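Local coordinates for protein flagellar assembly factor FliW (PDB 5DMD) that probably binds the translational repressor CsrA to relieve its repression of target genes such as flagellin, and takes part in flagellum assembly, at residues L60-S65 with A91-L96. The protein carries 1 engineered substitution. Residues are numbered along the deposited sequence; the frame is centred on the assembly and turned at random.
Sequences LIEPFS and ALYVIL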
ATOM      1  N   LEU A  60      -1.436   0.738  -5.409  1.00 16.86           N
ATOM      2  CA  LEU A  60      -1.410   1.642  -4.270  1.00 18.59           C
ATOM      3  C   LEU A  60      -1.567   3.084  -4.727  1.00 21.12           C
ATOM      4  O   LEU A  60      -1.165   3.454  -5.836  1.00 22.43           O
ATOM      5  CB  LEU A  60      -0.076   1.537  -3.531  1.00 18.95           C
ATOM      6  CG  LEU A  60       0.121   0.447  -2.471  1.00 21.67           C
ATOM      7  CD1 LEU A  60      -0.346  -0.917  -2.922  1.00 23.20           C
ATOM      8  CD2 LEU A  60       1.602   0.414  -2.107  1.00 23.69           C
ATOM      9  N   ILE A  61      -2.143   3.902  -3.848  1.00 16.95           N
ATOM     10  CA  ILE A  61      -2.075   5.351  -3.971  1.00 18.26           C
ATOM     11  C   ILE A  61      -1.551   5.903  -2.662  1.00 20.87           C
ATOM     12  O   ILE A  61      -1.685   5.282  -1.601  1.00 17.08           O
ATOM     13  CB  ILE A  61      -3.433   6.022  -4.281  1.00 21.87           C
ATOM     14  CG1 ILE A  61      -4.490   5.659  -3.231  1.00 19.87           C
ATOM     15  CG2 ILE A  61      -3.925   5.641  -5.663  1.00 29.80           C
ATOM     16  CD1 ILE A  61      -5.705   6.604  -3.223  1.00 19.78           C
ATOM     17  N   GLU A  62      -0.964   7.077  -2.734  1.00 20.13           N
ATOM     18  CA  GLU A  62      -0.779   7.847  -1.525  1.00 17.69           C
ATOM     19  C   GLU A  62      -2.146   8.400  -1.119  1.00 15.92           C
ATOM     20  O   GLU A  62      -2.813   9.055  -1.932  1.00 19.82           O
ATOM     21  CB  GLU A  62       0.199   8.978  -1.804  1.00 23.94           C
ATOM     22  CG  GLU A  62       0.441   9.868  -0.623  1.00 40.32           C
ATOM     23  CD  GLU A  62       1.661   9.426   0.139  1.00 62.75           C
ATOM     24  OE1 GLU A  62       1.529   9.119   1.342  1.00 59.40           O
ATOM     25  OE2 GLU A  62       2.740   9.327  -0.473  1.00 56.81           O
ATOM     26  N   PRO A  63      -2.616   8.127   0.099  1.00 18.76           N
ATOM     27  CA  PRO A  63      -4.035   8.376   0.406  1.00 19.33           C
ATOM     28  C   PRO A  63      -4.453   9.828   0.315  1.00 18.74           C
ATOM     29  O   PRO A  63      -5.594  10.104  -0.077  1.00 18.55           O
ATOM     30  CB  PRO A  63      -4.201   7.833   1.833  1.00 20.96           C
ATOM     31  CG  PRO A  63      -2.804   7.633   2.344  1.00 18.40           C
ATOM     32  CD  PRO A  63      -1.941   7.381   1.167  1.00 20.67           C
ATOM     33  N   PHE A  64      -3.576  10.771   0.670  1.00 20.56           N
ATOM     34  CA  PHE A  64      -4.011  12.160   0.774  1.00 19.63           C
ATOM     35  C   PHE A  64      -4.363  12.755  -0.579  1.00 22.46           C
ATOM     36  O   PHE A  64      -5.085  13.757  -0.633  1.00 24.38           O
ATOM     37  CB  PHE A  64      -2.926  12.972   1.475  1.00 22.69           C
ATOM     38  CG  PHE A  64      -2.473  12.360   2.769  1.00 29.78           C
ATOM     39  CD1 PHE A  64      -3.232  12.494   3.919  1.00 30.40           C
ATOM     40  CD2 PHE A  64      -1.301  11.623   2.828  1.00 38.42           C
ATOM     41  CE1 PHE A  64      -2.817  11.927   5.109  1.00 41.12           C
ATOM     42  CE2 PHE A  64      -0.882  11.051   4.019  1.00 46.99           C
ATOM     43  CZ  PHE A  64      -1.644  11.204   5.161  1.00 41.51           C
ATOM     44  N   SER A  65      -3.903  12.136  -1.670  1.00 26.51           N
ATOM     45  CA  SER A  65      -4.224  12.631  -3.004  1.00 35.42           C
ATOM     46  C   SER A  65      -5.718  12.557  -3.292  1.00 31.99           C
ATOM     47  O   SER A  65      -6.249  13.383  -4.042  1.00 34.31           O
ATOM     48  CB  SER A  65      -3.433  11.840  -4.044  1.00 45.28           C
ATOM     49  OG  SER A  65      -3.693  10.451  -3.928  1.00 41.38           O
ATOM     50  N   ALA A  91       6.223   6.640   4.943  1.00 15.19           N
ATOM     51  CA  ALA A  91       5.383   6.785   3.763  1.00 15.31           C
ATOM     52  C   ALA A  91       4.143   5.922   3.941  1.00 16.56           C
ATOM     53  O   ALA A  91       4.239   4.769   4.373  1.00 15.69           O
ATOM     54  CB  ALA A  91       6.121   6.336   2.505  1.00 19.56           C
ATOM     55  N   LEU A  92       2.979   6.490   3.630  1.00 16.08           N
ATOM     56  CA  LEU A  92       1.703   5.812   3.774  1.00 15.11           C
ATOM     57  C   LEU A  92       1.080   5.578   2.404  1.00 15.74           C
ATOM     58  O   LEU A  92       1.143   6.441   1.519  1.00 16.77           O
ATOM     59  CB  LEU A  92       0.719   6.658   4.587  1.00 21.32           C
ATOM     60  CG  LEU A  92       0.901   6.855   6.091  1.00 41.36           C
ATOM     61  CD1 LEU A  92      -0.227   7.735   6.623  1.00 30.32           C
ATOM     62  CD2 LEU A  92       0.960   5.534   6.839  1.00 26.03           C
ATOM     63  N   TYR A  93       0.441   4.425   2.248  1.00 14.02           N
ATOM     64  CA  TYR A  93      -0.259   4.072   1.019  1.00 13.86           C
ATOM     65  C   TYR A  93      -1.524   3.339   1.406  1.00 15.69           C
ATOM     66  O   TYR A  93      -1.592   2.717   2.470  1.00 16.06           O
ATOM     67  CB  TYR A  93       0.571   3.127   0.129  1.00 15.05           C
ATOM     68  CG  TYR A  93       1.919   3.705  -0.252  1.00 13.59           C
ATOM     69  CD1 TYR A  93       2.038   4.600  -1.302  1.00 18.31           C
ATOM     70  CD2 TYR A  93       3.061   3.370   0.457  1.00 16.58           C
ATOM     71  CE1 TYR A  93       3.262   5.147  -1.637  1.00 21.55           C
ATOM     72  CE2 TYR A  93       4.294   3.912   0.128  1.00 18.09           C
ATOM     73  CZ  TYR A  93       4.388   4.791  -0.918  1.00 20.58           C
ATOM     74  OH  TYR A  93       5.623   5.320  -1.241  1.00 28.40           O
ATOM     75  N   VAL A  94      -2.526   3.402   0.530  1.00 14.55           N
ATOM     76  CA  VAL A  94      -3.688   2.524   0.649  1.00 16.08           C
ATOM     77  C   VAL A  94      -3.861   1.738  -0.642  1.00 18.88           C
ATOM     78  O   VAL A  94      -3.507   2.202  -1.731  1.00 16.01           O
ATOM     79  CB  VAL A  94      -4.984   3.267   1.034  1.00 14.61           C
ATOM     80  CG1 VAL A  94      -4.901   3.779   2.479  1.00 14.46           C
ATOM     81  CG2 VAL A  94      -5.258   4.410   0.056  1.00 15.81           C
ATOM     82  N   ILE A  95      -4.419   0.550  -0.518  1.00 14.44           N
ATOM     83  CA  ILE A  95      -4.580  -0.350  -1.656  1.00 14.34           C
ATOM     84  C   ILE A  95      -5.926  -0.134  -2.319  1.00 14.49           C
ATOM     85  O   ILE A  95      -6.962  -0.062  -1.654  1.00 15.91           O
ATOM     86  CB  ILE A  95      -4.389  -1.812  -1.222  1.00 14.13           C
ATOM     87  CG1 ILE A  95      -2.982  -1.988  -0.672  1.00 18.14           C
ATOM     88  CG2 ILE A  95      -4.630  -2.784  -2.391  1.00 16.29           C
ATOM     89  CD1 ILE A  95      -2.715  -3.351  -0.102  1.00 18.07           C
ATOM     90  N   LEU A  96      -5.916  -0.073  -3.646  1.00 16.11           N
ATOM     91  CA  LEU A  96      -7.128   0.112  -4.422  1.00 15.65           C
ATOM     92  C   LEU A  96      -7.745  -1.214  -4.832  1.00 18.01           C
ATOM     93  O   LEU A  96      -7.049  -2.197  -5.105  1.00 22.13           O
ATOM     94  CB  LEU A  96      -6.832   0.922  -5.685  1.00 17.53           C
ATOM     95  CG  LEU A  96      -6.187   2.298  -5.531  1.00 18.42           C
ATOM     96  CD1 LEU A  96      -6.157   3.007  -6.888  1.00 22.78           C
ATOM     97  CD2 LEU A  96      -6.927   3.135  -4.491  1.00 16.05           C
TER
HETATM   98  O   HOH W   1       2.972   9.546   3.482  1.00 35.79           O
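In the large antiparallel sheet of FliW, the last residues of strand 57-61 pair with the middle of strand 90-97, just where the first strand gives way to a turn. The I61-V94 pair is of the hydrogen-bonded antiparallel type: I61 N donates to V94 O (3.0 Å, angle at hydrogen 164°) and V94 N to I61 O (3.0 Å, 159°), each donor lying nearly along the C=O axis. L60 and I95 form the adjacent non-hydrogen-bonded pair, and their side chains run side by side, L60 CD1 touching I95 CG1 at 3.6 Å. On that same face L60 CD2 packs against Y93 CB, the two side chains crossing at about a right angle, while I61 O approaches the edge of the Y93 ring. The opposite face carries I61, whose CG1 takes the crowded position between backbone N and carbonyl carbon (chi1 56°) and meets V94 CG2 at 3.6 Å; its CG2 reaches L96 CD1 at 3.7 Å. An alanine here, lacking CG1, CG2 and CD1, loses the contacts to V94 and L96 and would probably loosen the packing on this face, where I61 also touches F45 and Y66. Beyond I61 the sheet pairing stops, with P63 CD set against L92 O and P63 CB against V94 CG2. There S65, through both OG and N, donates to E62 O, bracing the turn as it departs from the sheet. The E62 chain, bent at chi2, brings OE1 within 2.7 Å of L92 O; both are acceptors, so this closeness would probably raise the carboxylate pKa. One water bridges the same two residues, donating to E62 OE1 at 2.6 Å and accepting from L92 N at 3.1 Å.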